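PDB 4BPS: chorismatase, which hydrolyses chorismate to a dihydroxycyclohexadiene carboxylic acid and pyruvate, a step in making the immunosuppressants FK506 and FK520. Local coordinates for residues G56-A61 / A91-D96; T37-I42 / Q79-S84; I202-P207 / A276-R281; P207-A212 / F226-W231. All coordinates share one frame; numbering follows the deposited sequence.

Contact 1. Residues G56-A61 / A91-D96; sequences GAPRTA and AWARTD
Two beta-sheets of this YjgF-fold enzyme meet where Pro58 packs against Ala91, Trp92 and Ala93, a small example of two strands from different sheets packing by side chain, with no hydrogen bond between them. Strand 57-61 belongs to a five-stranded sheet and strand 91-94 to a six-stranded one. Their short axes approach to 5.7 Å and run nearly antiparallel, at 145°. The peptide groups are engaged within their own sheets: Pro58 pairs with Leu41, Ala91 with Val102 and Trp92 with Gly85.

The contact is therefore one of shape, carried by the proline ring. Its CB, CG and CD touch three successive residues of the other strand. At one end Pro58 CB rests 3.8 Å from Ala91 CB. In the middle Pro58 CG comes to 3.4 Å from Ala91 O and lies 3.5 Å from Trp92 C, so this corner of the ring presses on main chain and not on a side chain. At the other end Pro58 CD sits 3.7 Å from the methyl carbon Ala93 CB. The two alanine methyls point toward the proline strand, and their small size is consistent with the close approach of the backbones, the CA atoms of Pro58 and Ala91 being 5.1 Å apart. Trp92, between them, sends its CB the other way, and its indole NE1 bonds to Asp87.

Gly56 turns the chain into the strand with a positive phi of 85°, a backbone shape in which any side chain would collide with the carbonyl oxygen before it, which favours glycine. Its own carbonyl oxygen, Gly56 O, lies 3.6 Å from Ala93 CB.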
loop_
_atom_site.group_PDB
_atom_site.type_symbol
_atom_site.label_atom_id
_atom_site.label_comp_id
_atom_site.label_asym_id
_atom_site.label_seq_id
_atom_site.Cartn_x
_atom_site.Cartn_y
_atom_site.Cartn_z
ATOM N N GLY A 56 18.500 3.700 -12.566
ATOM C CA GLY A 56 18.143 4.591 -11.488
ATOM C C GLY A 56 16.782 4.353 -10.856
ATOM O O GLY A 56 16.423 5.004 -9.852
ATOM N N ALA A 57 15.997 3.430 -11.406
ATOM C CA ALA A 57 14.638 3.251 -10.905
ATOM C C ALA A 57 14.558 1.946 -10.119
ATOM O O ALA A 57 14.822 0.888 -10.687
ATOM C CB ALA A 57 13.665 3.222 -12.067
ATOM N N PRO A 58 14.234 2.004 -8.815
ATOM C CA PRO A 58 14.014 0.760 -8.074
ATOM C C PRO A 58 12.933 -0.071 -8.739
ATOM O O PRO A 58 11.898 0.477 -9.157
ATOM C CB PRO A 58 13.535 1.244 -6.706
ATOM C CG PRO A 58 14.094 2.589 -6.553
ATOM C CD PRO A 58 14.160 3.180 -7.940
ATOM N N ARG A 59 13.143 -1.384 -8.767
ATOM C CA ARG A 59 12.187 -2.288 -9.361
ATOM C C ARG A 59 12.167 -3.621 -8.640
ATOM O O ARG A 59 13.217 -4.114 -8.213
ATOM C CB ARG A 59 12.588 -2.514 -10.831
ATOM C CG ARG A 59 11.814 -3.558 -11.576
ATOM C CD ARG A 59 12.602 -4.864 -11.584
ATOM N NE ARG A 59 11.892 -5.923 -12.285
ATOM C CZ ARG A 59 12.467 -7.039 -12.718
ATOM N NH1 ARG A 59 13.769 -7.233 -12.538
ATOM N NH2 ARG A 59 11.740 -7.948 -13.358
ATOM N N THR A 60 10.987 -4.218 -8.535
ATOM C CA THR A 60 10.899 -5.615 -8.153
ATOM C C THR A 60 9.581 -6.163 -8.679
ATOM O O THR A 60 8.690 -5.402 -9.045
ATOM C CB THR A 60 11.004 -5.807 -6.625
ATOM O OG1 THR A 60 11.372 -7.163 -6.322
ATOM C CG2 THR A 60 9.702 -5.497 -5.897
ATOM N N ALA A 61 9.459 -7.491 -8.700
ATOM C CA ALA A 61 8.224 -8.155 -9.057
ATOM C C ALA A 61 7.665 -8.853 -7.836
ATOM O O ALA A 61 8.418 -9.493 -7.086
ATOM C CB ALA A 61 8.461 -9.162 -10.172
ATOM N N ALA A 91 16.354 -0.528 -2.483
ATOM C CA ALA A 91 16.623 0.267 -3.670
ATOM C C ALA A 91 15.753 1.501 -3.609
ATOM O O ALA A 91 14.554 1.386 -3.357
ATOM C CB ALA A 91 16.364 -0.529 -4.939
ATOM N N TRP A 92 16.342 2.672 -3.840
ATOM C CA TRP A 92 15.621 3.923 -3.699
ATOM C C TRP A 92 15.980 4.914 -4.788
ATOM O O TRP A 92 17.058 4.864 -5.384
ATOM C CB TRP A 92 15.884 4.526 -2.310
ATOM C CG TRP A 92 17.342 4.728 -1.963
ATOM C CD1 TRP A 92 18.161 3.847 -1.300
ATOM C CD2 TRP A 92 18.160 5.862 -2.287
ATOM N NE1 TRP A 92 19.423 4.360 -1.182
ATOM C CE2 TRP A 92 19.443 5.603 -1.763
ATOM C CE3 TRP A 92 17.924 7.078 -2.951
ATOM C CZ2 TRP A 92 20.502 6.498 -1.902
ATOM C CZ3 TRP A 92 18.989 7.986 -3.068
ATOM C CH2 TRP A 92 20.258 7.678 -2.557
ATOM N N ALA A 93 15.034 5.818 -5.026
ATOM C CA ALA A 93 15.244 6.976 -5.891
ATOM C C ALA A 93 14.602 8.164 -5.205
ATOM O O ALA A 93 13.523 8.027 -4.607
ATOM C CB ALA A 93 14.600 6.765 -7.263
ATOM N N ARG A 94 15.236 9.333 -5.307
ATOM C CA ARG A 94 14.688 10.528 -4.671
ATOM C C ARG A 94 14.673 11.681 -5.660
ATOM O O ARG A 94 15.565 11.806 -6.523
ATOM C CB ARG A 94 15.520 10.919 -3.430
ATOM C CG ARG A 94 16.911 11.468 -3.737
ATOM C CD ARG A 94 17.765 11.641 -2.442
ATOM N NE ARG A 94 19.036 12.301 -2.768
ATOM C CZ ARG A 94 19.188 13.620 -2.921
ATOM N NH1 ARG A 94 18.169 14.442 -2.711
ATOM N NH2 ARG A 94 20.356 14.131 -3.303
ATOM N N THR A 95 13.659 12.527 -5.513
ATOM C CA THR A 95 13.717 13.898 -6.002
ATOM C C THR A 95 14.145 14.752 -4.815
ATOM O O THR A 95 14.345 14.236 -3.724
ATOM C CB THR A 95 12.367 14.360 -6.525
ATOM O OG1 THR A 95 11.449 14.436 -5.426
ATOM C CG2 THR A 95 11.846 13.413 -7.609
ATOM N N ASP A 96 14.305 16.065 -4.967
ATOM C CA ASP A 96 14.630 16.847 -3.788
ATOM C C ASP A 96 13.531 16.789 -2.729
ATOM O O ASP A 96 13.841 16.861 -1.529
ATOM C CB ASP A 96 14.989 18.279 -4.156
ATOM C CG ASP A 96 16.380 18.375 -4.791
ATOM O OD1 ASP A 96 17.261 17.530 -4.499
ATOM O OD2 ASP A 96 16.623 19.317 -5.571
#

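Contact 2. Residues T37-I42 / Q79-S84; sequences TVLGLI and QRPVES
Pro81 lays its ring against the start of strand 38-42, overlapping the carbonyl of Val38 and the tip of Leu39. The leading atom is Pro81 CG, 3.3 Å from Val38 O, with Pro81 CD a little farther from the same oxygen at 3.7 Å. On the leucine side Pro81 CG meets Leu39 CD2 at 4.1 Å, the two side chains crossing obliquely. Leu39 CG stands anti to its carbonyl carbon (chi1 -88°), which sets CG beside the backbone N; from there the CD2 branch makes the contact with the ring.

Two residues earlier the main chains themselves touch. Thr37 CA is 3.8 Å from Gln79 C, and Thr37 CG2 lies 3.9 Å from Gln79 CA. With chi1 at 65°, OG1 stands between the backbone N and the carbonyl carbon of Thr37, and it bonds to Asp35 and His77. Gln79 sends its CB away from segment 37-42, and its amide is spent on the backbone of Thr18 and Ser16. The meeting is thus one of van der Waals contact, with no hydrogen bond across it.

Two classic beta bulges mark the surroundings: Leu39 and Gly40 both face Trp76 on strand 72-77, and Val82 and Glu83 both face Arg94 on strand 90-94. The 79-82 loop links strand 72-77 of the five-stranded sheet to the edge strand 83-87 of the six-stranded one, passing beside strand 38-44, and Leu39 reaches on to Ala93 of strand 90-94.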
loop_
_atom_site.group_PDB
_atom_site.type_symbol
_atom_site.label_atom_id
_atom_site.label_comp_id
_atom_site.label_asym_id
_atom_site.label_seq_id
_atom_site.Cartn_x
_atom_site.Cartn_y
_atom_site.Cartn_z
ATOM N N THR A 37 10.115 11.332 -15.325
ATOM C CA THR A 37 9.538 11.424 -13.989
ATOM C C THR A 37 9.416 10.078 -13.271
ATOM O O THR A 37 8.976 10.043 -12.120
ATOM C CB THR A 37 8.129 12.061 -14.045
ATOM O OG1 THR A 37 7.232 11.202 -14.755
ATOM C CG2 THR A 37 8.161 13.454 -14.706
ATOM N N VAL A 38 9.798 8.977 -13.909
ATOM C CA VAL A 38 9.677 7.661 -13.280
ATOM C C VAL A 38 10.579 7.569 -12.062
ATOM O O VAL A 38 11.777 7.839 -12.146
ATOM C CB VAL A 38 10.022 6.539 -14.293
ATOM C CG1 VAL A 38 10.114 5.187 -13.620
ATOM C CG2 VAL A 38 8.979 6.470 -15.398
ATOM N N LEU A 39 9.987 7.173 -10.940
ATOM C CA LEU A 39 10.703 6.949 -9.690
ATOM C C LEU A 39 10.996 5.469 -9.520
ATOM O O LEU A 39 12.117 5.113 -9.213
ATOM C CB LEU A 39 9.884 7.410 -8.488
ATOM C CG LEU A 39 9.961 8.826 -7.986
ATOM C CD1 LEU A 39 8.926 9.011 -6.905
ATOM C CD2 LEU A 39 11.361 9.088 -7.409
ATOM N N GLY A 40 9.997 4.614 -9.708
ATOM C CA GLY A 40 10.188 3.205 -9.431
ATOM C C GLY A 40 9.021 2.400 -9.946
ATOM O O GLY A 40 7.999 2.971 -10.332
ATOM N N LEU A 41 9.186 1.079 -9.936
ATOM C CA LEU A 41 8.270 0.181 -10.622
ATOM C C LEU A 41 8.047 -1.084 -9.810
ATOM O O LEU A 41 9.006 -1.696 -9.332
ATOM C CB LEU A 41 8.871 -0.219 -11.993
ATOM C CG LEU A 41 9.291 0.856 -12.996
ATOM C CD1 LEU A 41 10.749 1.191 -12.815
ATOM C CD2 LEU A 41 9.032 0.346 -14.376
ATOM N N ILE A 42 6.786 -1.489 -9.694
ATOM C CA ILE A 42 6.419 -2.747 -9.048
ATOM C C ILE A 42 5.664 -3.591 -10.066
ATOM O O ILE A 42 4.608 -3.185 -10.559
ATOM C CB ILE A 42 5.524 -2.515 -7.806
ATOM C CG1 ILE A 42 6.218 -1.572 -6.809
ATOM C CG2 ILE A 42 5.133 -3.848 -7.191
ATOM C CD1 ILE A 42 7.528 -2.097 -6.237
ATOM N N GLN A 79 9.031 13.738 -10.310
ATOM C CA GLN A 79 9.733 14.497 -11.333
ATOM C C GLN A 79 11.088 13.827 -11.478
ATOM O O GLN A 79 11.344 12.811 -10.826
ATOM C CB GLN A 79 9.829 15.978 -10.984
ATOM C CG GLN A 79 10.638 16.319 -9.773
ATOM C CD GLN A 79 10.321 17.738 -9.265
ATOM O OE1 GLN A 79 9.617 17.892 -8.257
ATOM N NE2 GLN A 79 10.871 18.759 -9.917
ATOM N N ARG A 80 11.946 14.357 -12.346
ATOM C CA ARG A 80 13.227 13.727 -12.599
ATOM C C ARG A 80 13.967 13.401 -11.300
ATOM O O ARG A 80 14.277 14.300 -10.539
ATOM C CB ARG A 80 14.055 14.700 -13.450
ATOM C CG ARG A 80 15.476 14.239 -13.727
ATOM C CD ARG A 80 16.257 15.221 -14.629
ATOM N NE ARG A 80 16.170 16.634 -14.210
ATOM C CZ ARG A 80 16.915 17.189 -13.247
ATOM N NH1 ARG A 80 17.818 16.472 -12.600
ATOM N NH2 ARG A 80 16.783 18.481 -12.946
ATOM N N PRO A 81 14.272 12.123 -11.047
ATOM C CA PRO A 81 15.002 11.841 -9.812
ATOM C C PRO A 81 16.403 12.433 -9.867
ATOM O O PRO A 81 17.073 12.428 -10.914
ATOM C CB PRO A 81 15.069 10.315 -9.786
ATOM C CG PRO A 81 13.815 9.889 -10.547
ATOM C CD PRO A 81 13.737 10.893 -11.660
ATOM N N VAL A 82 16.855 12.899 -8.710
ATOM C CA VAL A 82 18.153 13.523 -8.618
ATOM C C VAL A 82 19.250 12.567 -8.150
ATOM O O VAL A 82 20.440 12.844 -8.374
ATOM C CB VAL A 82 18.118 14.770 -7.682
ATOM C CG1 VAL A 82 17.084 15.779 -8.227
ATOM C CG2 VAL A 82 17.854 14.419 -6.230
ATOM N N GLU A 83 18.873 11.465 -7.505
ATOM C CA GLU A 83 19.842 10.482 -7.023
ATOM C C GLU A 83 19.106 9.182 -6.775
ATOM O O GLU A 83 17.931 9.215 -6.365
ATOM C CB GLU A 83 20.489 10.944 -5.714
ATOM C CG GLU A 83 21.653 10.076 -5.275
ATOM C CD GLU A 83 22.235 10.459 -3.918
ATOM O OE1 GLU A 83 21.525 11.042 -3.072
ATOM O OE2 GLU A 83 23.449 10.177 -3.709
ATOM N N SER A 84 19.793 8.059 -6.989
ATOM C CA SER A 84 19.280 6.740 -6.640
ATOM C C SER A 84 20.389 5.950 -5.974
ATOM O O SER A 84 21.575 6.290 -6.122
ATOM C CB SER A 84 18.833 6.025 -7.906
ATOM O OG SER A 84 17.877 6.808 -8.559
#

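Contact 3. Residues I202-P207 / A276-R281; sequences INIENP and AENLRR
Asn278 reaches from its short helix toward Ile204, Glu205 and Pro207, its CB already pointing at that chain. From CB the torsion places CG anti to the backbone N (chi1 -168°), and Asn278 CG arrives 3.8 Å from Pro207 CD. There the amide divides its work. Asn278 OD1 lies against the proline ring, 3.3 Å from Pro207 CD. Asn278 ND2 donates to Glu205 O at 3.0 Å, with an N-H...O angle of 157°; the oxygen lies close to the amide plane, and the donor comes on nearly in line with the carbonyl. The same ND2 touches Ile204 CG2 at 3.4 Å and also bonds to Val273 O, so one nitrogen serves two backbone carbonyls, which is likely to hold the amide in this rotation. An alanine here would probably leave Glu205 O and Val273 O without this donor and open a gap beside the proline ring.

One residue on, the contact turns apolar, with Leu279 CD2 3.8 Å from Ile204 CD1. Both of these side chains also touch Leu240 of strand 239-249. Helix 276-281 thus packs on the end of strand 201-204, which pairs with strand 229-232, while helix 259-274 lies alongside Asn206 and Pro207.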
loop_
_atom_site.group_PDB
_atom_site.type_symbol
_atom_site.label_atom_id
_atom_site.label_comp_id
_atom_site.label_asym_id
_atom_site.label_seq_id
_atom_site.Cartn_x
_atom_site.Cartn_y
_atom_site.Cartn_z
ATOM N N ILE A 202 -0.725 14.436 6.255
ATOM C CA ILE A 202 -1.839 14.344 7.208
ATOM C C ILE A 202 -2.417 12.941 7.153
ATOM O O ILE A 202 -2.939 12.510 6.129
ATOM C CB ILE A 202 -2.935 15.380 6.884
ATOM C CG1 ILE A 202 -2.394 16.813 6.979
ATOM C CG2 ILE A 202 -4.124 15.198 7.843
ATOM C CD1 ILE A 202 -3.320 17.862 6.354
ATOM N N ASN A 203 -2.310 12.213 8.254
ATOM C CA ASN A 203 -2.884 10.868 8.325
ATOM C C ASN A 203 -4.345 10.981 8.726
ATOM O O ASN A 203 -4.710 11.763 9.613
ATOM C CB ASN A 203 -2.069 10.007 9.274
ATOM C CG ASN A 203 -0.699 9.700 8.714
ATOM O OD1 ASN A 203 -0.532 9.571 7.508
ATOM N ND2 ASN A 203 0.290 9.596 9.589
ATOM N N ILE A 204 -5.175 10.185 8.063
ATOM C CA ILE A 204 -6.619 10.299 8.145
ATOM C C ILE A 204 -7.217 8.988 8.616
ATOM O O ILE A 204 -6.882 7.909 8.098
ATOM C CB ILE A 204 -7.187 10.690 6.747
ATOM C CG1 ILE A 204 -6.591 12.045 6.323
ATOM C CG2 ILE A 204 -8.703 10.750 6.775
ATOM C CD1 ILE A 204 -6.595 12.282 4.806
ATOM N N GLU A 205 -8.124 9.096 9.588
ATOM C CA GLU A 205 -8.887 7.944 10.079
ATOM C C GLU A 205 -10.292 7.925 9.466
ATOM O O GLU A 205 -10.720 8.895 8.826
ATOM C CB GLU A 205 -8.965 7.946 11.612
ATOM C CG GLU A 205 -7.603 7.770 12.266
ATOM C CD GLU A 205 -6.946 6.447 11.894
ATOM O OE1 GLU A 205 -7.469 5.364 12.270
ATOM O OE2 GLU A 205 -5.910 6.480 11.187
ATOM N N ASN A 206 -11.003 6.817 9.675
ATOM C CA ASN A 206 -12.371 6.598 9.163
ATOM C C ASN A 206 -13.290 6.572 10.363
ATOM O O ASN A 206 -13.109 5.740 11.223
ATOM C CB ASN A 206 -12.417 5.212 8.468
ATOM C CG ASN A 206 -13.827 4.754 8.004
ATOM O OD1 ASN A 206 -14.869 5.117 8.554
ATOM N ND2 ASN A 206 -13.827 3.909 6.965
ATOM N N PRO A 207 -14.305 7.447 10.437
ATOM C CA PRO A 207 -15.128 7.541 11.661
ATOM C C PRO A 207 -15.924 6.324 12.160
ATOM O O PRO A 207 -16.427 6.313 13.295
ATOM C CB PRO A 207 -16.152 8.629 11.290
ATOM C CG PRO A 207 -15.639 9.350 10.215
ATOM C CD PRO A 207 -14.650 8.501 9.470
ATOM N N ALA A 276 -16.183 14.905 2.123
ATOM C CA ALA A 276 -15.969 16.294 2.503
ATOM C C ALA A 276 -15.857 16.495 4.012
ATOM O O ALA A 276 -14.930 17.178 4.459
ATOM C CB ALA A 276 -17.089 17.174 1.943
ATOM N N GLU A 277 -16.787 15.946 4.781
ATOM C CA GLU A 277 -16.790 16.258 6.189
ATOM C C GLU A 277 -15.665 15.533 6.916
ATOM O O GLU A 277 -15.091 16.101 7.842
ATOM C CB GLU A 277 -18.165 15.961 6.811
ATOM C CG GLU A 277 -18.288 16.248 8.295
ATOM C CD GLU A 277 -18.075 17.681 8.693
ATOM O OE1 GLU A 277 -18.091 18.584 7.838
ATOM O OE2 GLU A 277 -17.909 17.914 9.917
ATOM N N ASN A 278 -15.324 14.312 6.507
ATOM C CA ASN A 278 -14.206 13.641 7.156
ATOM C C ASN A 278 -12.910 14.381 6.856
ATOM O O ASN A 278 -12.065 14.569 7.740
ATOM C CB ASN A 278 -14.080 12.170 6.716
ATOM C CG ASN A 278 -13.123 11.401 7.596
ATOM O OD1 ASN A 278 -13.256 11.422 8.811
ATOM N ND2 ASN A 278 -12.124 10.765 6.993
ATOM N N LEU A 279 -12.738 14.799 5.607
ATOM C CA LEU A 279 -11.516 15.510 5.249
ATOM C C LEU A 279 -11.441 16.847 5.998
ATOM O O LEU A 279 -10.392 17.186 6.553
ATOM C CB LEU A 279 -11.402 15.654 3.730
ATOM C CG LEU A 279 -11.141 14.321 3.001
ATOM C CD1 LEU A 279 -10.898 14.586 1.537
ATOM C CD2 LEU A 279 -9.994 13.504 3.576
ATOM N N ARG A 280 -12.568 17.563 6.088
ATOM C CA ARG A 280 -12.597 18.817 6.833
ATOM C C ARG A 280 -12.166 18.611 8.270
ATOM O O ARG A 280 -11.420 19.414 8.811
ATOM C CB ARG A 280 -14.009 19.443 6.798
ATOM C CG ARG A 280 -14.084 20.854 7.442
ATOM C CD ARG A 280 -15.541 21.386 7.626
ATOM N NE ARG A 280 -16.275 20.673 8.678
ATOM C CZ ARG A 280 -16.194 20.957 9.978
ATOM N NH1 ARG A 280 -15.419 21.959 10.401
ATOM N NH2 ARG A 280 -16.874 20.238 10.865
ATOM N N ARG A 281 -12.662 17.540 8.889
ATOM C CA ARG A 281 -12.355 17.249 10.284
ATOM C C ARG A 281 -10.868 16.929 10.471
ATOM O O ARG A 281 -10.361 17.019 11.587
ATOM C CB ARG A 281 -13.278 16.133 10.820
ATOM C CG ARG A 281 -14.725 16.621 11.202
ATOM C CD ARG A 281 -15.748 15.482 11.473
ATOM N NE ARG A 281 -17.046 15.972 11.987
ATOM C CZ ARG A 281 -17.357 16.117 13.288
ATOM N NH1 ARG A 281 -16.441 15.815 14.217
ATOM N NH2 ARG A 281 -18.580 16.587 13.683
#

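Contact 4. Residues P207-A212 / F226-W231; sequences PAVLTA and FARATW. With 3EB (3-(2-carboxyethyl)benzoic acid), chain B.
A single water is gripped by Ala212, Phe226 and Arg228: it accepts from Ala212 N at 3.0 Å and from Arg228 NE at 2.9 Å, and donates to Phe226 O at 2.8 Å. The other two nitrogens of the Arg228 guanidinium also have partners. Arg228 NH1 gives a bond of 2.8 Å to the carboxylate oxygen OXT of bound 3-(2-carboxyethyl)benzoic acid, at the edge of the guanidinium and in its plane. Arg228 NH2 makes a weak bond to Leu210 O, with an N-H...O angle of 129°, and is also hydrogen-bonded to Tyr215 OH. Val209 CG1 sits over the centre of one guanidinium face, 3.5 Å from Arg228 CZ, and Phe226 CE2 lies toward the rim of the opposite face.

This is the ligand pocket, and Arg228 is an established substrate-binding residue, set at a classic beta bulge where it and Ala229 both face Ile204 of the paired strand. The 207-212 loop supplies Val209, Leu210 and Ala212 around Arg228 and Phe226.

The Phe226 ring lies between Ala212 and the ligand. One face receives the Ala212 methyl in a CH-pi contact, Ala212 CB being 3.8 Å from the ring centroid; the other carries the ligand's aromatic ring, with Phe226 CE1 3.3 Å from ligand CAN. A serine in place of Phe226 would probably leave the ligand ring without its flat neighbour and the guanidinium face opposite Val209 without the contact of Phe226 CE2.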
loop_
_atom_site.group_PDB
_atom_site.type_symbol
_atom_site.label_atom_id
_atom_site.label_comp_id
_atom_site.label_asym_id
_atom_site.label_seq_id
_atom_site.Cartn_x
_atom_site.Cartn_y
_atom_site.Cartn_z
ATOM N N PRO A 207 -14.305 7.447 10.437
ATOM C CA PRO A 207 -15.128 7.541 11.661
ATOM C C PRO A 207 -15.924 6.324 12.160
ATOM O O PRO A 207 -16.427 6.313 13.295
ATOM C CB PRO A 207 -16.152 8.629 11.290
ATOM C CG PRO A 207 -15.639 9.350 10.215
ATOM C CD PRO A 207 -14.650 8.501 9.470
ATOM N N ALA A 208 -16.098 5.341 11.304
ATOM C CA ALA A 208 -16.810 4.098 11.690
ATOM C C ALA A 208 -15.888 2.880 11.691
ATOM O O ALA A 208 -16.376 1.736 11.695
ATOM C CB ALA A 208 -17.996 3.872 10.760
ATOM N N VAL A 209 -14.572 3.120 11.691
ATOM C CA VAL A 209 -13.605 2.022 11.691
ATOM C C VAL A 209 -12.598 2.306 12.783
ATOM O O VAL A 209 -12.085 3.424 12.902
ATOM C CB VAL A 209 -12.926 1.862 10.308
ATOM C CG1 VAL A 209 -11.804 0.830 10.356
ATOM C CG2 VAL A 209 -13.975 1.429 9.264
ATOM N N LEU A 210 -12.324 1.291 13.594
ATOM C CA LEU A 210 -11.398 1.449 14.693
ATOM C C LEU A 210 -9.970 1.651 14.164
ATOM O O LEU A 210 -9.527 0.959 13.251
ATOM C CB LEU A 210 -11.461 0.199 15.578
ATOM C CG LEU A 210 -10.667 0.229 16.890
ATOM C CD1 LEU A 210 -11.110 1.356 17.827
ATOM C CD2 LEU A 210 -10.777 -1.120 17.584
ATOM N N THR A 211 -9.239 2.579 14.773
ATOM C CA THR A 211 -7.824 2.777 14.451
ATOM C C THR A 211 -7.067 1.466 14.601
ATOM O O THR A 211 -7.209 0.772 15.619
ATOM C CB THR A 211 -7.273 3.863 15.366
ATOM O OG1 THR A 211 -7.915 5.095 15.013
ATOM C CG2 THR A 211 -5.777 4.045 15.237
ATOM N N ALA A 212 -6.282 1.121 13.580
ATOM C CA ALA A 212 -5.666 -0.209 13.486
ATOM C C ALA A 212 -4.881 -0.562 14.748
ATOM O O ALA A 212 -5.023 -1.676 15.273
ATOM C CB ALA A 212 -4.800 -0.296 12.228
ATOM N N PHE A 226 -1.434 1.518 10.959
ATOM C CA PHE A 226 -1.546 2.235 9.680
ATOM C C PHE A 226 -2.707 3.216 9.751
ATOM O O PHE A 226 -3.683 2.979 10.475
ATOM C CB PHE A 226 -1.725 1.300 8.452
ATOM C CG PHE A 226 -2.927 0.393 8.515
ATOM C CD1 PHE A 226 -2.851 -0.874 9.090
ATOM C CD2 PHE A 226 -4.137 0.792 7.975
ATOM C CE1 PHE A 226 -3.945 -1.702 9.133
ATOM C CE2 PHE A 226 -5.241 -0.034 8.018
ATOM C CZ PHE A 226 -5.153 -1.273 8.613
ATOM N N ALA A 227 -2.624 4.266 8.938
ATOM C CA ALA A 227 -3.721 5.213 8.779
ATOM C C ALA A 227 -4.676 4.715 7.705
ATOM O O ALA A 227 -4.298 3.891 6.876
ATOM C CB ALA A 227 -3.179 6.570 8.380
ATOM N N ARG A 228 -5.899 5.248 7.667
ATOM C CA ARG A 228 -6.881 4.808 6.661
ATOM C C ARG A 228 -6.707 5.551 5.314
ATOM O O ARG A 228 -7.128 5.048 4.255
ATOM C CB ARG A 228 -8.313 4.929 7.210
ATOM C CG ARG A 228 -8.503 4.129 8.488
ATOM C CD ARG A 228 -8.364 2.640 8.247
ATOM N NE ARG A 228 -8.302 1.914 9.512
ATOM C CZ ARG A 228 -8.439 0.593 9.600
ATOM N NH1 ARG A 228 -8.654 -0.137 8.515
ATOM N NH2 ARG A 228 -8.369 0.010 10.792
ATOM N N ALA A 229 -6.061 6.717 5.339
ATOM C CA ALA A 229 -5.653 7.459 4.121
ATOM C C ALA A 229 -4.590 8.466 4.567
ATOM O O ALA A 229 -4.439 8.709 5.783
ATOM C CB ALA A 229 -6.847 8.167 3.498
ATOM N N THR A 230 -3.866 9.045 3.610
ATOM C CA THR A 230 -2.905 10.086 3.902
ATOM C C THR A 230 -3.013 11.157 2.833
ATOM O O THR A 230 -3.006 10.841 1.633
ATOM C CB THR A 230 -1.460 9.528 3.901
ATOM O OG1 THR A 230 -1.354 8.553 4.956
ATOM C CG2 THR A 230 -0.414 10.620 4.101
ATOM N N TRP A 231 -3.119 12.413 3.266
ATOM C CA TRP A 231 -2.999 13.564 2.372
ATOM C C TRP A 231 -1.536 13.998 2.361
ATOM O O TRP A 231 -0.959 14.248 3.427
ATOM C CB TRP A 231 -3.883 14.737 2.843
ATOM C CG TRP A 231 -3.623 15.930 1.971
ATOM C CD1 TRP A 231 -2.648 16.890 2.137
ATOM C CD2 TRP A 231 -4.248 16.227 0.718
ATOM N NE1 TRP A 231 -2.662 17.781 1.070
ATOM C CE2 TRP A 231 -3.634 17.391 0.187
ATOM C CE3 TRP A 231 -5.279 15.625 -0.003
ATOM C CZ2 TRP A 231 -4.031 17.951 -1.024
ATOM C CZ3 TRP A 231 -5.657 16.178 -1.210
ATOM C CH2 TRP A 231 -5.046 17.329 -1.696
HETATM C C 3EB B . -7.996 -3.892 8.058
HETATM O O 3EB B . -7.455 -4.186 9.129
HETATM C CA 3EB B . -7.876 -4.763 6.838
HETATM O OAB 3EB B . -1.475 -4.587 7.970
HETATM O OAD 3EB B . -0.730 -2.992 6.620
HETATM C CAE 3EB B . -5.651 -3.095 5.595
HETATM C CAF 3EB B . -4.641 -2.186 5.302
HETATM C CAG 3EB B . -5.378 -4.239 6.345
HETATM C CAH 3EB B . -3.348 -2.410 5.741
HETATM C CAL 3EB B . -1.673 -3.749 7.067
HETATM C CAM 3EB B . -4.073 -4.439 6.796
HETATM C CAN 3EB B . -3.056 -3.526 6.519
HETATM O OXT 3EB B . -8.748 -2.852 7.928
HETATM C C2 3EB B . -6.440 -5.288 6.637
HETATM O O HOH W 1 -6.337 3.050 11.321
#

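Overall arrangement
The four contacts fall into two pairs on different parts of the chain, with centres 27 to 30 Å apart between pairs. Contacts 1 and 2 touch and lie on neighbouring strands of the same two sheets; contact 1 is buried and contact 2 lies at the surface, but both depend on a proline ring and neither has a hydrogen bond across it. Contacts 3 and 4 share Pro207 and adjacent strands, and Glu205 OE1 probably bonds to Thr211 OG1 between them. Here hydrogen bonds join the apolar packing: an amide donates to a backbone carbonyl in buried contact 3, and a guanidinium, a water and the ligand meet in partly buried contact 4, the one that lines the pocket.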